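Local coordinates for Tat (Twin-arginine translocation) pathway signal sequence containing protein (Mycobacterium tuberculosis, PDB 5IMU) that is of unknown function; this C-terminal fragment pairs a potassium-binding alpha/beta/alpha sandwich with a helix bundle, at residues 19-30 with 95-106. Sequence-based numbering, arbitrary orientation.
Sequences RIVDAVARQEPR and NTYVAEPGPDAP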
loop_
_atom_site.group_PDB
_atom_site.type_symbol
_atom_site.label_atom_id
_atom_site.label_comp_id
_atom_site.label_asym_id
_atom_site.label_seq_id
_atom_site.Cartn_x
_atom_site.Cartn_y
_atom_site.Cartn_z
ATOM N N ARG A 19 14.969 -3.637 -10.687
ATOM C CA ARG A 19 15.484 -2.921 -9.523
ATOM C C ARG A 19 14.353 -2.280 -8.727
ATOM O O ARG A 19 14.410 -2.222 -7.493
ATOM C CB ARG A 19 16.502 -1.860 -9.947
ATOM C CG ARG A 19 17.805 -2.422 -10.491
ATOM C CD ARG A 19 18.881 -1.344 -10.582
ATOM N NE ARG A 19 18.499 -0.239 -11.457
ATOM C CZ ARG A 19 18.728 -0.211 -12.766
ATOM N NH1 ARG A 19 19.340 -1.227 -13.355
ATOM N NH2 ARG A 19 18.346 0.834 -13.488
ATOM N N ILE A 20 13.318 -1.793 -9.414
ATOM C CA ILE A 20 12.167 -1.220 -8.720
ATOM C C ILE A 20 11.438 -2.294 -7.921
ATOM O O ILE A 20 11.075 -2.085 -6.757
ATOM C CB ILE A 20 11.231 -0.524 -9.724
ATOM C CG1 ILE A 20 11.855 0.785 -10.212
ATOM C CG2 ILE A 20 9.865 -0.266 -9.102
ATOM C CD1 ILE A 20 11.031 1.501 -11.251
ATOM N N VAL A 21 11.220 -3.463 -8.529
ATOM C CA VAL A 21 10.567 -4.565 -7.823
ATOM C C VAL A 21 11.399 -4.997 -6.622
ATOM O O VAL A 21 10.888 -5.135 -5.504
ATOM C CB VAL A 21 10.315 -5.745 -8.777
ATOM C CG1 VAL A 21 9.887 -6.972 -7.992
ATOM C CG2 VAL A 21 9.262 -5.387 -9.804
ATOM N N ASP A 22 12.699 -5.219 -6.836
ATOM C CA ASP A 22 13.556 -5.665 -5.743
ATOM C C ASP A 22 13.654 -4.618 -4.640
ATOM O O ASP A 22 13.896 -4.965 -3.478
ATOM C CB ASP A 22 14.943 -6.019 -6.279
ATOM C CG ASP A 22 14.921 -7.226 -7.200
ATOM O OD1 ASP A 22 13.887 -7.927 -7.234
ATOM O OD2 ASP A 22 15.935 -7.476 -7.886
ATOM N N ALA A 23 13.449 -3.341 -4.977
ATOM C CA ALA A 23 13.520 -2.290 -3.966
ATOM C C ALA A 23 12.375 -2.398 -2.966
ATOM O O ALA A 23 12.577 -2.217 -1.759
ATOM C CB ALA A 23 13.519 -0.916 -4.636
ATOM N N VAL A 24 11.161 -2.681 -3.442
ATOM C CA VAL A 24 10.061 -2.869 -2.501
ATOM C C VAL A 24 10.092 -4.273 -1.912
ATOM O O VAL A 24 9.695 -4.474 -0.757
ATOM C CB VAL A 24 8.704 -2.572 -3.163
ATOM C CG1 VAL A 24 8.595 -1.097 -3.514
ATOM C CG2 VAL A 24 8.497 -3.439 -4.396
ATOM N N ALA A 25 10.573 -5.258 -2.677
ATOM C CA ALA A 25 10.577 -6.633 -2.190
ATOM C C ALA A 25 11.512 -6.800 -1.001
ATOM O O ALA A 25 11.185 -7.508 -0.045
ATOM C CB ALA A 25 10.958 -7.591 -3.320
ATOM N N ARG A 26 12.678 -6.147 -1.025
ATOM C CA ARG A 26 13.576 -6.299 0.114
ATOM C C ARG A 26 13.027 -5.630 1.368
ATOM O O ARG A 26 13.405 -6.021 2.476
ATOM C CB ARG A 26 14.973 -5.763 -0.214
ATOM C CG ARG A 26 15.108 -4.255 -0.283
ATOM C CD ARG A 26 16.581 -3.873 -0.390
ATOM N NE ARG A 26 17.252 -4.611 -1.457
ATOM C CZ ARG A 26 17.364 -4.176 -2.708
ATOM N NH1 ARG A 26 16.859 -3.000 -3.048
ATOM N NH2 ARG A 26 17.984 -4.916 -3.618
ATOM N N GLN A 27 12.128 -4.651 1.221
ATOM C CA GLN A 27 11.456 -4.076 2.381
ATOM C C GLN A 27 10.390 -5.016 2.933
ATOM O O GLN A 27 10.184 -5.076 4.150
ATOM C CB GLN A 27 10.827 -2.729 2.024
ATOM C CG GLN A 27 11.820 -1.656 1.614
ATOM C CD GLN A 27 11.139 -0.349 1.257
ATOM O OE1 GLN A 27 10.681 0.383 2.135
ATOM N NE2 GLN A 27 11.062 -0.052 -0.036
ATOM N N GLU A 28 9.697 -5.745 2.061
ATOM C CA GLU A 28 8.676 -6.707 2.477
ATOM C C GLU A 28 8.693 -7.901 1.532
ATOM O O GLU A 28 7.922 -7.966 0.565
ATOM C CB GLU A 28 7.290 -6.064 2.520
ATOM C CG GLU A 28 6.240 -7.007 3.071
ATOM C CD GLU A 28 6.700 -7.656 4.363
ATOM O OE1 GLU A 28 6.675 -6.969 5.405
ATOM O OE2 GLU A 28 7.102 -8.841 4.336
ATOM N N PRO A 29 9.563 -8.883 1.791
ATOM C CA PRO A 29 9.703 -10.019 0.865
ATOM C C PRO A 29 8.655 -11.106 1.035
ATOM O O PRO A 29 8.609 -12.027 0.208
ATOM C CB PRO A 29 11.102 -10.554 1.191
ATOM C CG PRO A 29 11.284 -10.226 2.645
ATOM C CD PRO A 29 10.557 -8.922 2.879
ATOM N N ARG A 30 7.815 -11.031 2.063
ATOM C CA ARG A 30 6.857 -12.091 2.342
ATOM C C ARG A 30 5.638 -12.059 1.428
ATOM O O ARG A 30 4.804 -12.968 1.511
ATOM C CB ARG A 30 6.414 -12.015 3.808
ATOM C CG ARG A 30 7.552 -12.229 4.801
ATOM C CD ARG A 30 7.095 -12.014 6.239
ATOM N NE ARG A 30 6.929 -10.599 6.559
ATOM C CZ ARG A 30 6.518 -10.143 7.738
ATOM N NH1 ARG A 30 6.224 -10.991 8.714
ATOM N NH2 ARG A 30 6.399 -8.838 7.941
ATOM N N ASN A 95 8.577 -14.637 -0.472
ATOM C CA ASN A 95 9.574 -15.371 0.308
ATOM C C ASN A 95 10.842 -15.694 -0.474
ATOM O O ASN A 95 11.712 -16.409 0.042
ATOM C CB ASN A 95 8.993 -16.654 0.914
ATOM C CG ASN A 95 7.867 -16.373 1.892
ATOM O OD1 ASN A 95 7.987 -15.504 2.755
ATOM N ND2 ASN A 95 6.768 -17.108 1.764
ATOM N N THR A 96 10.983 -15.190 -1.698
ATOM C CA THR A 96 12.272 -15.231 -2.376
ATOM C C THR A 96 13.248 -14.283 -1.687
ATOM O O THR A 96 12.874 -13.187 -1.261
ATOM C CB THR A 96 12.111 -14.847 -3.851
ATOM O OG1 THR A 96 11.274 -15.805 -4.510
ATOM C CG2 THR A 96 13.464 -14.792 -4.559
ATOM N N TYR A 97 14.501 -14.711 -1.563
ATOM C CA TYR A 97 15.509 -13.850 -0.961
ATOM C C TYR A 97 15.894 -12.728 -1.917
ATOM O O TYR A 97 16.036 -12.935 -3.124
ATOM C CB TYR A 97 16.752 -14.649 -0.573
ATOM C CG TYR A 97 17.856 -13.785 -0.003
ATOM C CD1 TYR A 97 17.677 -13.093 1.191
ATOM C CD2 TYR A 97 19.073 -13.653 -0.660
ATOM C CE1 TYR A 97 18.682 -12.298 1.715
ATOM C CE2 TYR A 97 20.084 -12.860 -0.143
ATOM C CZ TYR A 97 19.883 -12.185 1.045
ATOM O OH TYR A 97 20.883 -11.395 1.563
ATOM N N VAL A 98 16.064 -11.530 -1.363
ATOM C CA VAL A 98 16.410 -10.342 -2.132
ATOM C C VAL A 98 17.774 -9.852 -1.671
ATOM O O VAL A 98 18.029 -9.754 -0.465
ATOM C CB VAL A 98 15.353 -9.234 -1.975
ATOM C CG1 VAL A 98 15.636 -8.097 -2.941
ATOM C CG2 VAL A 98 13.957 -9.799 -2.193
ATOM N N ALA A 99 18.640 -9.536 -2.630
ATOM C CA ALA A 99 19.986 -9.088 -2.304
ATOM C C ALA A 99 19.956 -7.761 -1.554
ATOM O O ALA A 99 19.043 -6.946 -1.716
ATOM C CB ALA A 99 20.818 -8.945 -3.577
ATOM N N GLU A 100 20.970 -7.557 -0.714
ATOM C CA GLU A 100 21.158 -6.269 -0.070
ATOM C C GLU A 100 21.309 -5.179 -1.130
ATOM O O GLU A 100 21.824 -5.434 -2.224
ATOM C CB GLU A 100 22.391 -6.297 0.833
ATOM C CG GLU A 100 22.183 -6.999 2.165
ATOM C CD GLU A 100 21.405 -6.154 3.158
ATOM O OE1 GLU A 100 21.560 -4.915 3.142
ATOM O OE2 GLU A 100 20.637 -6.732 3.957
ATOM N N PRO A 101 20.870 -3.959 -0.839
ATOM C CA PRO A 101 20.920 -2.907 -1.855
ATOM C C PRO A 101 22.338 -2.417 -2.086
ATOM O O PRO A 101 23.204 -2.494 -1.212
ATOM C CB PRO A 101 20.044 -1.801 -1.260
ATOM C CG PRO A 101 20.208 -1.976 0.213
ATOM C CD PRO A 101 20.311 -3.466 0.434
ATOM N N GLY A 102 22.563 -1.911 -3.293
ATOM C CA GLY A 102 23.810 -1.281 -3.642
ATOM C C GLY A 102 23.576 0.152 -4.067
ATOM O O GLY A 102 22.494 0.714 -3.859
ATOM N N PRO A 103 24.589 0.776 -4.669
ATOM C CA PRO A 103 24.427 2.168 -5.118
ATOM C C PRO A 103 23.379 2.355 -6.206
ATOM O O PRO A 103 22.879 3.474 -6.369
ATOM C CB PRO A 103 25.827 2.539 -5.623
ATOM C CG PRO A 103 26.748 1.616 -4.893
ATOM C CD PRO A 103 25.989 0.326 -4.757
ATOM N N ASP A 104 23.028 1.311 -6.954
ATOM C CA ASP A 104 22.083 1.450 -8.055
ATOM C C ASP A 104 20.632 1.242 -7.635
ATOM O O ASP A 104 19.738 1.325 -8.486
ATOM C CB ASP A 104 22.446 0.479 -9.186
ATOM C CG ASP A 104 22.516 -0.963 -8.723
ATOM O OD1 ASP A 104 22.709 -1.197 -7.510
ATOM O OD2 ASP A 104 22.383 -1.868 -9.575
ATOM N N ALA A 105 20.371 0.986 -6.357
ATOM C CA ALA A 105 18.997 0.818 -5.908
ATOM C C ALA A 105 18.236 2.134 -6.058
ATOM O O ALA A 105 18.784 3.204 -5.772
ATOM C CB ALA A 105 18.960 0.349 -4.452
ATOM N N PRO A 106 16.980 2.093 -6.503
ATOM C CA PRO A 106 16.238 3.341 -6.718
ATOM C C PRO A 106 15.945 4.050 -5.406
ATOM O O PRO A 106 15.615 3.424 -4.396
ATOM C CB PRO A 106 14.943 2.878 -7.398
ATOM C CG PRO A 106 15.212 1.472 -7.856
ATOM C CD PRO A 106 16.196 0.909 -6.885
HETATM O O HOH W 1 17.532 2.300 -9.958
HETATM O O HOH W 2 4.656 -15.329 2.707
#
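Val98 and Pro106 pack onto the last turns of helix 6-27, where an irregular loop runs along the outside of the alpha/beta/alpha sandwich after strand 88-92. Val21 packs on Ala35 and Ala90 of the sheet and Val24 on Trp33, while Ala25 touches both Val98 and His92. Packing is close at Val98: CG1, anti to the backbone N (chi1 -172°), lies 3.6 Å from Asp22 O and also meets Arg26 CB, while CG2 lies 3.9 Å from Ala25 CB. Small Ala25 lets the valine approach closely. Pro106, a compact apolar ring, rests its CD 3.9 Å from Ala23 CB.

Between these two, Arg26 suits the helix surface because its long chain, bent at chi3, can reach the loop backbone. Arg26 NE and Arg26 NH2 each lie 3.0 Å from Ala99 O, which is in the guanidinium plane. Asp22 O lies over the centre of one face and Pro101 CB against the other, toward its rim.

Toward solvent the contact thins. Arg19 and Asp104, despite opposite charges, make no salt bridge; a water links Arg19 NE to Asp104 O. At the other end, a second water joins Arg30 O to Asn95 ND2. Asparagine suits the positive phi (78°) here. Beside this water, however, the backbone is firmly anchored: His92 NE2 hydrogen-bonds to Pro29 O, and Asn95 N, 2.7 Å from Pro29 O, donates to it nearly straight (169°).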